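Local structure of tail spike protein gp49 (Pseudomonas phage LKA1, 4RU4) at residues B[520-525]-B[588-593]; B[527-532]-B[576-581]; B[148-153]-B[194-199]. The protein is a trimeric phage tailspike that probably cleaves the O-specific polysaccharide of Pseudomonas as a lyase during virus entry, and binds calcium. All coordinates share one frame; numbering follows the deposited sequence.

In the fold
Contacts 1 and 2 belong to one Ig-like domain near the C-terminus; contact 3 lies in a second Ig-like domain far back along the spike. Contacts 1 and 2 have centres about 9 Å apart and touch directly, with Val521 CG2 3.7 Å from Val530 CG1; their strands follow each other in the chain. Contact 3 is separate, its centre about 78 Å from that of contact 1 and about 76 Å from that of contact 2, across the centre of the chain. All three lie away from the calcium site formed by Gly368 and Asp394; another calcium ion lies about 9 Å from the Leu577 side chain, and a sodium ion about 4 Å from that of Thr590.

Contact 1. Residues B[520-525]-B[588-593]; sequences QVTTAT and AVTNQL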
ATOM      1  N   GLN B 520      13.009 -20.131  40.720  1.00 10.62           N
ATOM      2  CA  GLN B 520      13.618 -21.180  41.517  1.00 13.42           C
ATOM      3  C   GLN B 520      13.081 -21.139  42.947  1.00 14.70           C
ATOM      4  O   GLN B 520      12.937 -20.057  43.526  1.00 16.78           O
ATOM      5  CB  GLN B 520      15.139 -21.060  41.525  1.00 15.22           C
ATOM      6  CG  GLN B 520      15.796 -22.103  42.390  1.00 18.53           C
ATOM      7  CD  GLN B 520      17.284 -22.096  42.239  1.00 17.76           C
ATOM      8  OE1 GLN B 520      17.822 -22.651  41.288  1.00 22.00           O
ATOM      9  NE2 GLN B 520      17.960 -21.444  43.159  1.00 17.85           N
ATOM     10  N   VAL B 521      12.759 -22.306  43.507  1.00 10.78           N
ATOM     11  CA  VAL B 521      12.436 -22.415  44.932  1.00  9.59           C
ATOM     12  C   VAL B 521      13.263 -23.543  45.554  1.00 11.50           C
ATOM     13  O   VAL B 521      13.552 -24.524  44.906  1.00 16.20           O
ATOM     14  CB  VAL B 521      10.927 -22.667  45.211  1.00 12.11           C
ATOM     15  CG1 VAL B 521      10.068 -21.515  44.664  1.00 11.07           C
ATOM     16  CG2 VAL B 521      10.455 -24.024  44.634  1.00  8.43           C
ATOM     17  N   THR B 522      13.634 -23.381  46.814  1.00  9.65           N
ATOM     18  CA  THR B 522      14.345 -24.430  47.538  1.00 11.89           C
ATOM     19  C   THR B 522      13.460 -24.927  48.673  1.00 14.75           C
ATOM     20  O   THR B 522      12.954 -24.131  49.491  1.00 12.99           O
ATOM     21  CB  THR B 522      15.665 -23.902  48.102  1.00 14.32           C
ATOM     22  OG1 THR B 522      16.447 -23.364  47.024  1.00 18.41           O
ATOM     23  CG2 THR B 522      16.449 -25.022  48.816  1.00 12.83           C
ATOM     24  N   THR B 523      13.239 -26.236  48.707  1.00 10.81           N
ATOM     25  CA  THR B 523      12.452 -26.819  49.782  1.00 13.26           C
ATOM     26  C   THR B 523      13.155 -26.683  51.152  1.00 14.42           C
ATOM     27  O   THR B 523      14.372 -26.498  51.235  1.00 11.31           O
ATOM     28  CB  THR B 523      12.103 -28.288  49.483  1.00 12.13           C
ATOM     29  OG1 THR B 523      13.301 -29.028  49.213  1.00  8.62           O
ATOM     30  CG2 THR B 523      11.173 -28.356  48.265  1.00 11.26           C
ATOM     31  N   ALA B 524      12.369 -26.723  52.220  1.00 12.13           N
ATOM     32  CA  ALA B 524      12.927 -26.778  53.572  1.00 12.99           C
ATOM     33  C   ALA B 524      12.472 -28.071  54.228  1.00 13.96           C
ATOM     34  O   ALA B 524      11.328 -28.482  54.036  1.00 15.41           O
ATOM     35  CB  ALA B 524      12.462 -25.574  54.398  1.00 12.35           C
ATOM     36  N   THR B 525      13.356 -28.705  54.998  1.00 15.84           N
ATOM     37  CA  THR B 525      13.046 -29.995  55.581  1.00 18.01           C
ATOM     38  C   THR B 525      12.036 -29.911  56.716  1.00 19.40           C
ATOM     39  O   THR B 525      11.543 -30.943  57.178  1.00 14.85           O
ATOM     40  CB  THR B 525      14.299 -30.756  56.076  1.00 18.91           C
ATOM     41  OG1 THR B 525      14.921 -30.023  57.137  1.00 17.65           O
ATOM     42  CG2 THR B 525      15.290 -30.963  54.931  1.00 20.76           C
ATOM     43  N   ALA B 588      16.407 -30.445  51.375  1.00 11.86           N
ATOM     44  CA  ALA B 588      16.378 -29.053  50.921  1.00 14.01           C
ATOM     45  C   ALA B 588      17.094 -28.942  49.579  1.00 15.13           C
ATOM     46  O   ALA B 588      18.333 -28.929  49.533  1.00 13.51           O
ATOM     47  CB  ALA B 588      17.051 -28.149  51.964  1.00 15.37           C
ATOM     48  N   VAL B 589      16.324 -28.869  48.488  1.00 12.95           N
ATOM     49  CA  VAL B 589      16.879 -28.851  47.126  1.00 10.26           C
ATOM     50  C   VAL B 589      16.132 -27.887  46.221  1.00 10.41           C
ATOM     51  O   VAL B 589      14.997 -27.506  46.502  1.00 10.93           O
ATOM     52  CB  VAL B 589      16.854 -30.251  46.448  1.00 11.33           C
ATOM     53  CG1 VAL B 589      17.766 -31.253  47.213  1.00 14.87           C
ATOM     54  CG2 VAL B 589      15.452 -30.782  46.374  1.00 11.08           C
ATOM     55  N   THR B 590      16.759 -27.515  45.112  1.00 10.04           N
ATOM     56  CA  THR B 590      16.152 -26.558  44.206  1.00 10.12           C
ATOM     57  C   THR B 590      15.102 -27.207  43.309  1.00 12.58           C
ATOM     58  O   THR B 590      15.161 -28.392  43.033  1.00 13.82           O
ATOM     59  CB  THR B 590      17.207 -25.911  43.318  1.00  8.88           C
ATOM     60  OG1 THR B 590      17.884 -26.939  42.581  1.00 13.25           O
ATOM     61  CG2 THR B 590      18.222 -25.166  44.201  1.00  9.68           C
ATOM     62  N   ASN B 591      14.139 -26.399  42.884  1.00 10.86           N
ATOM     63  CA  ASN B 591      13.103 -26.784  41.943  1.00  9.79           C
ATOM     64  C   ASN B 591      12.831 -25.548  41.105  1.00  8.28           C
ATOM     65  O   ASN B 591      12.942 -24.427  41.610  1.00 12.45           O
ATOM     66  CB  ASN B 591      11.806 -27.151  42.669  1.00  9.62           C
ATOM     67  CG  ASN B 591      12.010 -28.196  43.753  1.00 14.02           C
ATOM     68  OD1 ASN B 591      11.673 -29.372  43.575  1.00 13.33           O
ATOM     69  ND2 ASN B 591      12.562 -27.766  44.891  1.00 11.95           N
ATOM     70  N   GLN B 592      12.463 -25.726  39.839  1.00  8.67           N
ATOM     71  CA  GLN B 592      12.078 -24.590  39.005  1.00  9.15           C
ATOM     72  C   GLN B 592      10.561 -24.578  38.828  1.00 10.48           C
ATOM     73  O   GLN B 592      10.000 -25.516  38.242  1.00 11.65           O
ATOM     74  CB  GLN B 592      12.755 -24.674  37.623  1.00  9.74           C
ATOM     75  CG  GLN B 592      14.270 -24.619  37.643  1.00 13.04           C
ATOM     76  CD  GLN B 592      14.809 -23.276  38.138  1.00 17.75           C
ATOM     77  OE1 GLN B 592      14.114 -22.278  38.116  1.00 19.07           O
ATOM     78  NE2 GLN B 592      16.038 -23.263  38.588  1.00 22.66           N
ATOM     79  N   LEU B 593       9.902 -23.541  39.341  1.00  9.23           N
ATOM     80  CA  LEU B 593       8.477 -23.352  39.115  1.00  9.27           C
ATOM     81  C   LEU B 593       8.276 -22.552  37.815  1.00  9.46           C
ATOM     82  O   LEU B 593       8.605 -21.369  37.743  1.00  6.84           O
ATOM     83  CB  LEU B 593       7.801 -22.672  40.325  1.00  8.52           C
ATOM     84  CG  LEU B 593       7.931 -23.474  41.635  1.00  8.79           C
ATOM     85  CD1 LEU B 593       7.010 -22.896  42.737  1.00  9.08           C
ATOM     86  CD2 LEU B 593       7.628 -24.955  41.388  1.00 11.18           C
TER
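Val521 and Asn591 form the hydrogen-bonded pair at the centre of an antiparallel strand pairing in the C-terminal Ig-like domain, where strand 510-522 runs beside strand 590-600. The local axes come within 4.6 Å and stand well short of exactly antiparallel, which shows a marked twist. Val521 N donates to Asn591 O at 2.9 Å, and Asn591 N returns a bond to Val521 O at 2.8 Å that is bent, 137° at the hydrogen. The same Val521 O also receives a weak but nearly straight bond from Asn591 ND2, 3.4 Å and 172°, so backbone and side chain of one residue grip one carbonyl. Asn591 CG lies beside its backbone N (chi1 -53°), on the side from which ND2 reaches across to Val521 O; OD1 is taken by Lys550 NZ.

Beyond the last bridge the ladder goes on through a side chain. Thr523 N bonds Val589 O, while Val589 N donates to Thr523 OG1, a hydroxyl that is also hydrogen-bonded to Ser587 O. Thr523 CG2 approaches Asn591 ND2 with the two side chains roughly perpendicular.

On the face of Val521 and Asn591, Val521 CG1 meets Leu593 CD1 at 3.9 Å, and Val521 packs on Val530 and Ala532 of strand 529-535, while Asn591 and Leu593 reach strand 572-578. The other face carries Gln520, Thr522, Thr590 and Gln592. There Gln520, its chain extended, lays CD against Thr590 CG2 at 3.8 Å, and this methyl also meets Thr522 OG1. The two glutamine amides are steeply inclined to each other, with Gln520 OE1 3.3 Å from Gln592 NE2.

Contact 2. Residues B[527-532]-B[576-581]; sequences ASSVTA and GLFTDD
Ser529 lies over the ring of Phe578 in an antiparallel, non-hydrogen-bonded pair that joins strands 529-535 and 572-578 of the C-terminal Ig-like domain. The local axes run almost exactly antiparallel, 4.7 Å apart. Followed outward, Phe578 CB lies loosely against Ser528 O, and CG, set beside the backbone N by chi1 of -76°, is the first ring atom under Ser529 CB. That carbon stands 3.5 Å from the ring centroid and 17° off the normal, a CH-pi contact over the face, offset toward the rim. CD2 comes nearest to it, at 3.4 Å, and CE2 also meets Ser529 OG at 3.7 Å. CE1, on the other side of the ring from CD2, approaches Thr531 CG2 obliquely, and CZ, at the tip, again lies near Ser529 CB. Phe578 further packs on Ile564 of strand 562-568 and on Ser554 of the second subunit.

Gly576, paired with Thr531 and without a side chain, has its CA against Thr531 CG2, and Phe578 CE1 lies on the same face. Between these pairs Val530 and Leu577 exchange backbone bonds, N to O in both directions, and Val530 CG1 meets Leu577 CB on the reverse face.

Past the bridges Thr579 N donates to Ser528 O at 2.8 Å, nearly straight at 165°. Ser528 OG and Thr579 O both bond Tyr555 OH of the second subunit, which links the loop residues next to the two strands to that subunit. Thr579 OG1 is hydrogen-bonded to Thr583 O and stands 3.4 Å from Ser528 CB.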
ATOM      1  N   ALA B 527       9.119 -28.028  56.477  1.00 13.07           N
ATOM      2  CA  ALA B 527       7.823 -27.585  55.963  1.00 14.00           C
ATOM      3  C   ALA B 527       7.383 -28.455  54.793  1.00 14.33           C
ATOM      4  O   ALA B 527       8.214 -29.123  54.165  1.00 12.33           O
ATOM      5  CB  ALA B 527       7.880 -26.103  55.547  1.00 11.83           C
ATOM      6  N   SER B 528       6.085 -28.434  54.496  1.00 10.40           N
ATOM      7  CA  SER B 528       5.539 -29.269  53.428  1.00 10.60           C
ATOM      8  C   SER B 528       5.326 -28.418  52.185  1.00 10.08           C
ATOM      9  O   SER B 528       4.699 -28.857  51.215  1.00  9.90           O
ATOM     10  CB  SER B 528       4.206 -29.884  53.861  1.00 11.15           C
ATOM     11  OG  SER B 528       3.195 -28.895  53.884  1.00 13.67           O
ATOM     12  N   SER B 529       5.847 -27.194  52.218  1.00  9.32           N
ATOM     13  CA  SER B 529       5.669 -26.278  51.097  1.00 10.79           C
ATOM     14  C   SER B 529       6.740 -25.197  51.009  1.00 11.48           C
ATOM     15  O   SER B 529       7.457 -24.930  51.973  1.00 12.67           O
ATOM     16  CB  SER B 529       4.277 -25.620  51.153  1.00 10.21           C
ATOM     17  OG  SER B 529       4.145 -24.768  52.282  1.00 13.46           O
ATOM     18  N   VAL B 530       6.834 -24.582  49.835  1.00 11.78           N
ATOM     19  CA  VAL B 530       7.678 -23.405  49.628  1.00  9.19           C
ATOM     20  C   VAL B 530       6.954 -22.570  48.584  1.00 10.61           C
ATOM     21  O   VAL B 530       6.334 -23.115  47.689  1.00 10.87           O
ATOM     22  CB  VAL B 530       9.135 -23.776  49.201  1.00  8.30           C
ATOM     23  CG1 VAL B 530       9.156 -24.717  48.001  1.00  8.17           C
ATOM     24  CG2 VAL B 530       9.975 -22.517  48.962  1.00  8.27           C
ATOM     25  N   THR B 531       6.951 -21.253  48.760  1.00 12.23           N
ATOM     26  CA  THR B 531       6.230 -20.364  47.862  1.00 12.14           C
ATOM     27  C   THR B 531       7.145 -19.251  47.404  1.00 12.51           C
ATOM     28  O   THR B 531       8.183 -19.005  48.021  1.00  8.83           O
ATOM     29  CB  THR B 531       4.996 -19.720  48.566  1.00 15.49           C
ATOM     30  OG1 THR B 531       5.428 -18.908  49.663  1.00 12.97           O
ATOM     31  CG2 THR B 531       4.047 -20.794  49.084  1.00 15.94           C
ATOM     32  N   ALA B 532       6.751 -18.562  46.337  1.00  9.11           N
ATOM     33  CA  ALA B 532       7.504 -17.419  45.835  1.00 12.49           C
ATOM     34  C   ALA B 532       6.551 -16.488  45.095  1.00 14.07           C
ATOM     35  O   ALA B 532       5.750 -16.923  44.274  1.00 11.77           O
ATOM     36  CB  ALA B 532       8.621 -17.868  44.908  1.00 13.15           C
ATOM     37  N   GLY B 576       3.511 -21.801  44.312  1.00  7.96           N
ATOM     38  CA  GLY B 576       3.712 -22.694  45.435  1.00  7.96           C
ATOM     39  C   GLY B 576       4.045 -24.113  45.045  1.00  7.65           C
ATOM     40  O   GLY B 576       3.584 -24.596  44.017  1.00  9.51           O
ATOM     41  N   LEU B 577       4.838 -24.788  45.874  1.00  9.11           N
ATOM     42  CA  LEU B 577       5.090 -26.215  45.708  1.00  8.53           C
ATOM     43  C   LEU B 577       4.761 -26.884  47.049  1.00  9.86           C
ATOM     44  O   LEU B 577       5.401 -26.569  48.052  1.00  9.50           O
ATOM     45  CB  LEU B 577       6.560 -26.459  45.346  1.00  7.98           C
ATOM     46  CG  LEU B 577       6.948 -27.925  45.095  1.00  9.25           C
ATOM     47  CD1 LEU B 577       6.298 -28.425  43.810  1.00 12.28           C
ATOM     48  CD2 LEU B 577       8.478 -28.115  45.053  1.00  8.20           C
ATOM     49  N   PHE B 578       3.755 -27.767  47.064  1.00  7.98           N
ATOM     50  CA  PHE B 578       3.168 -28.287  48.318  1.00 11.57           C
ATOM     51  C   PHE B 578       3.132 -29.809  48.228  1.00  8.93           C
ATOM     52  O   PHE B 578       2.655 -30.351  47.233  1.00 10.43           O
ATOM     53  CB  PHE B 578       1.709 -27.820  48.484  1.00 10.06           C
ATOM     54  CG  PHE B 578       1.540 -26.382  48.903  1.00 11.60           C
ATOM     55  CD1 PHE B 578       1.805 -25.345  48.025  1.00 14.18           C
ATOM     56  CD2 PHE B 578       1.062 -26.078  50.183  1.00 11.21           C
ATOM     57  CE1 PHE B 578       1.618 -24.011  48.400  1.00 13.01           C
ATOM     58  CE2 PHE B 578       0.882 -24.761  50.573  1.00 12.34           C
ATOM     59  CZ  PHE B 578       1.168 -23.716  49.679  1.00 10.03           C
ATOM     60  N   THR B 579       3.608 -30.523  49.244  1.00  9.63           N
ATOM     61  CA  THR B 579       3.500 -31.985  49.178  1.00  8.36           C
ATOM     62  C   THR B 579       1.999 -32.281  49.214  1.00 10.11           C
ATOM     63  O   THR B 579       1.241 -31.546  49.881  1.00  8.37           O
ATOM     64  CB  THR B 579       4.229 -32.689  50.341  1.00 13.59           C
ATOM     65  OG1 THR B 579       3.580 -32.391  51.593  1.00 11.00           O
ATOM     66  CG2 THR B 579       5.703 -32.248  50.398  1.00  8.58           C
ATOM     67  N   ASP B 580       1.534 -33.296  48.483  1.00  8.28           N
ATOM     68  CA  ASP B 580       0.071 -33.444  48.383  1.00 10.40           C
ATOM     69  C   ASP B 580      -0.542 -33.745  49.762  1.00 13.43           C
ATOM     70  O   ASP B 580      -1.622 -33.239  50.096  1.00 12.06           O
ATOM     71  CB  ASP B 580      -0.330 -34.522  47.374  1.00 10.18           C
ATOM     72  CG  ASP B 580      -1.817 -34.465  47.011  1.00 12.32           C
ATOM     73  OD1 ASP B 580      -2.387 -33.341  46.849  1.00 10.28           O
ATOM     74  OD2 ASP B 580      -2.421 -35.551  46.888  1.00 11.10           O
ATOM     75  N   ASP B 581       0.175 -34.536  50.566  1.00 11.42           N
ATOM     76  CA  ASP B 581      -0.368 -35.012  51.836  1.00 11.53           C
ATOM     77  C   ASP B 581       0.056 -34.223  53.082  1.00 12.57           C
ATOM     78  O   ASP B 581      -0.319 -34.580  54.207  1.00 11.90           O
ATOM     79  CB  ASP B 581      -0.129 -36.535  52.004  1.00 16.68           C
ATOM     80  CG  ASP B 581       1.326 -36.881  52.290  1.00 17.81           C
ATOM     81  OD1 ASP B 581       2.202 -35.990  52.265  1.00 17.90           O
ATOM     82  OD2 ASP B 581       1.599 -38.069  52.514  1.00 20.72           O
TER

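Contact 3. Residues B[148-153]-B[194-199]; sequences FIIYNP and ATVAIY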
ATOM      1  N   PHE B 148     -26.932   7.959 -12.131  1.00  7.99           N
ATOM      2  CA  PHE B 148     -28.021   8.592 -11.405  1.00  9.69           C
ATOM      3  C   PHE B 148     -27.793   8.532  -9.910  1.00 11.89           C
ATOM      4  O   PHE B 148     -26.996   7.719  -9.428  1.00  8.76           O
ATOM      5  CB  PHE B 148     -29.393   8.022 -11.809  1.00 11.67           C
ATOM      6  CG  PHE B 148     -29.602   6.546 -11.472  1.00 11.44           C
ATOM      7  CD1 PHE B 148     -30.124   6.171 -10.246  1.00  9.38           C
ATOM      8  CD2 PHE B 148     -29.354   5.555 -12.424  1.00 12.65           C
ATOM      9  CE1 PHE B 148     -30.361   4.851  -9.947  1.00 11.15           C
ATOM     10  CE2 PHE B 148     -29.571   4.220 -12.132  1.00  9.25           C
ATOM     11  CZ  PHE B 148     -30.087   3.865 -10.888  1.00 11.53           C
ATOM     12  N   ILE B 149     -28.491   9.413  -9.201  1.00 10.05           N
ATOM     13  CA  ILE B 149     -28.436   9.487  -7.754  1.00  7.57           C
ATOM     14  C   ILE B 149     -29.796   9.119  -7.175  1.00  9.90           C
ATOM     15  O   ILE B 149     -30.832   9.682  -7.560  1.00  8.55           O
ATOM     16  CB  ILE B 149     -28.137  10.927  -7.289  1.00  6.58           C
ATOM     17  CG1 ILE B 149     -26.736  11.351  -7.714  1.00  6.36           C
ATOM     18  CG2 ILE B 149     -28.275  11.027  -5.745  1.00  6.50           C
ATOM     19  CD1 ILE B 149     -26.491  12.868  -7.585  1.00  9.74           C
ATOM     20  N   ILE B 150     -29.798   8.147  -6.270  1.00  8.48           N
ATOM     21  CA  ILE B 150     -30.955   7.915  -5.419  1.00  9.43           C
ATOM     22  C   ILE B 150     -30.790   8.838  -4.222  1.00 11.06           C
ATOM     23  O   ILE B 150     -29.724   8.839  -3.596  1.00  7.88           O
ATOM     24  CB  ILE B 150     -30.956   6.461  -4.938  1.00  9.06           C
ATOM     25  CG1 ILE B 150     -30.995   5.512  -6.155  1.00 11.40           C
ATOM     26  CG2 ILE B 150     -32.096   6.213  -3.920  1.00  7.91           C
ATOM     27  CD1 ILE B 150     -30.841   4.024  -5.804  1.00  7.00           C
ATOM     28  N   TYR B 151     -31.819   9.629  -3.900  1.00 12.12           N
ATOM     29  CA  TYR B 151     -31.712  10.617  -2.820  1.00 10.33           C
ATOM     30  C   TYR B 151     -32.893  10.559  -1.875  1.00  9.98           C
ATOM     31  O   TYR B 151     -34.043  10.568  -2.312  1.00  7.90           O
ATOM     32  CB  TYR B 151     -31.628  12.021  -3.418  1.00 12.90           C
ATOM     33  CG  TYR B 151     -31.727  13.159  -2.424  1.00 12.36           C
ATOM     34  CD1 TYR B 151     -30.759  13.325  -1.431  1.00  8.65           C
ATOM     35  CD2 TYR B 151     -32.757  14.099  -2.515  1.00 10.57           C
ATOM     36  CE1 TYR B 151     -30.838  14.364  -0.520  1.00  8.75           C
ATOM     37  CE2 TYR B 151     -32.838  15.165  -1.614  1.00 12.47           C
ATOM     38  CZ  TYR B 151     -31.877  15.291  -0.628  1.00 13.69           C
ATOM     39  OH  TYR B 151     -31.939  16.322   0.265  1.00 11.68           O
ATOM     40  N   ASN B 152     -32.601  10.520  -0.584  1.00 10.53           N
ATOM     41  CA  ASN B 152     -33.635  10.590   0.444  1.00 11.55           C
ATOM     42  C   ASN B 152     -33.637  11.983   1.084  1.00 11.03           C
ATOM     43  O   ASN B 152     -32.713  12.325   1.815  1.00 12.24           O
ATOM     44  CB  ASN B 152     -33.382   9.516   1.497  1.00 11.65           C
ATOM     45  CG  ASN B 152     -34.515   9.423   2.515  1.00 11.95           C
ATOM     46  OD1 ASN B 152     -35.251  10.385   2.714  1.00  9.16           O
ATOM     47  ND2 ASN B 152     -34.656   8.262   3.156  1.00 11.34           N
ATOM     48  N   PRO B 153     -34.677  12.795   0.818  1.00 10.88           N
ATOM     49  CA  PRO B 153     -34.681  14.156   1.364  1.00 12.03           C
ATOM     50  C   PRO B 153     -34.902  14.188   2.872  1.00 11.95           C
ATOM     51  O   PRO B 153     -34.805  15.273   3.442  1.00 11.16           O
ATOM     52  CB  PRO B 153     -35.893  14.829   0.680  1.00 17.56           C
ATOM     53  CG  PRO B 153     -36.392  13.856  -0.348  1.00 18.17           C
ATOM     54  CD  PRO B 153     -35.891  12.492   0.044  1.00 12.40           C
ATOM     55  N   ALA B 194     -40.993   4.834  -1.408  1.00 14.77           N
ATOM     56  CA  ALA B 194     -41.841   5.982  -1.130  1.00 18.32           C
ATOM     57  C   ALA B 194     -41.079   7.145  -0.525  1.00 16.75           C
ATOM     58  O   ALA B 194     -41.646   8.224  -0.328  1.00 15.77           O
ATOM     59  CB  ALA B 194     -43.002   5.582  -0.212  1.00 19.79           C
ATOM     60  N   THR B 195     -39.810   6.940  -0.203  1.00 11.95           N
ATOM     61  CA  THR B 195     -39.049   7.990   0.470  1.00 12.08           C
ATOM     62  C   THR B 195     -37.899   8.602  -0.342  1.00 15.32           C
ATOM     63  O   THR B 195     -37.202   9.498   0.160  1.00 19.26           O
ATOM     64  CB  THR B 195     -38.436   7.458   1.750  1.00 16.07           C
ATOM     65  OG1 THR B 195     -37.479   6.448   1.404  1.00 17.29           O
ATOM     66  CG2 THR B 195     -39.499   6.844   2.619  1.00 15.04           C
ATOM     67  N   VAL B 196     -37.671   8.130  -1.568  1.00 11.09           N
ATOM     68  CA  VAL B 196     -36.522   8.622  -2.337  1.00 12.03           C
ATOM     69  C   VAL B 196     -36.953   9.302  -3.637  1.00 16.42           C
ATOM     70  O   VAL B 196     -37.991   8.958  -4.217  1.00 15.52           O
ATOM     71  CB  VAL B 196     -35.472   7.504  -2.626  1.00 11.13           C
ATOM     72  CG1 VAL B 196     -34.670   7.158  -1.358  1.00  9.37           C
ATOM     73  CG2 VAL B 196     -36.139   6.234  -3.167  1.00  7.90           C
ATOM     74  N   ALA B 197     -36.167  10.289  -4.063  1.00 12.75           N
ATOM     75  CA  ALA B 197     -36.313  10.915  -5.365  1.00 11.63           C
ATOM     76  C   ALA B 197     -35.053  10.569  -6.150  1.00 12.75           C
ATOM     77  O   ALA B 197     -33.955  10.560  -5.589  1.00 10.76           O
ATOM     78  CB  ALA B 197     -36.417  12.427  -5.222  1.00 11.00           C
ATOM     79  N   ILE B 198     -35.222  10.286  -7.439  1.00 11.13           N
ATOM     80  CA  ILE B 198     -34.136   9.802  -8.284  1.00  9.49           C
ATOM     81  C   ILE B 198     -33.821  10.881  -9.328  1.00 12.28           C
ATOM     82  O   ILE B 198     -34.728  11.523  -9.867  1.00 13.82           O
ATOM     83  CB  ILE B 198     -34.524   8.472  -9.018  1.00  9.95           C
ATOM     84  CG1 ILE B 198     -35.366   7.561  -8.114  1.00  8.64           C
ATOM     85  CG2 ILE B 198     -33.266   7.726  -9.561  1.00  7.75           C
ATOM     86  CD1 ILE B 198     -34.684   7.208  -6.726  1.00  7.83           C
ATOM     87  N   TYR B 199     -32.534  11.071  -9.613  1.00 10.43           N
ATOM     88  CA  TYR B 199     -32.067  12.133 -10.487  1.00  9.04           C
ATOM     89  C   TYR B 199     -30.957  11.619 -11.357  1.00 10.16           C
ATOM     90  O   TYR B 199     -29.998  11.023 -10.849  1.00 11.91           O
ATOM     91  CB  TYR B 199     -31.458  13.258  -9.641  1.00  9.37           C
ATOM     92  CG  TYR B 199     -32.464  13.940  -8.748  1.00 11.94           C
ATOM     93  CD1 TYR B 199     -33.279  14.957  -9.249  1.00 11.72           C
ATOM     94  CD2 TYR B 199     -32.609  13.567  -7.419  1.00 11.96           C
ATOM     95  CE1 TYR B 199     -34.200  15.590  -8.448  1.00 14.92           C
ATOM     96  CE2 TYR B 199     -33.538  14.199  -6.599  1.00 17.84           C
ATOM     97  CZ  TYR B 199     -34.331  15.210  -7.125  1.00 15.77           C
ATOM     98  OH  TYR B 199     -35.245  15.848  -6.326  1.00 16.80           O
TER
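Ile149 and Tyr199 exchange two backbone hydrogen bonds, Ile149 N to Tyr199 O at 2.8 Å and Tyr199 N to Ile149 O at 3.0 Å. Tyr151 and Ala197 repeat the pattern, with Ala197 N to Tyr151 O at 2.8 Å and a more bent return bond from Tyr151 N to Ala197 O (143° at the hydrogen). These pairs make an antiparallel ladder, axes at 164°, between strands 147-151 and 197-202 of the earlier Ig-like domain.

On the face of Phe148, Ile150 and Ile198 the packing is apolar. Ile198 lies alongside both neighbours: its CG2 reaches Phe148 CD1 at 3.6 Å, and its CD1 meets Ile150 CG2. That CG2, anti to the Ile150 backbone N, also touches Val196 CG1 at 3.8 Å; Phe148 and Ile150 then pack on Cys171 of strand 168-177. On the opposite face, with Ile149 and Ala197, Tyr151 CD2 and Tyr199 CE2 approach at 4.2 Å as their side chains cross, and Tyr199 reaches Leu118.

Asn152 OD1 accepts from Thr154 N and Thr195 OG1 bonds Asp192 O, each within its own loop rather than across the contact. Cohesion between the segments thus rests on main-chain bonds and hydrocarbon contacts.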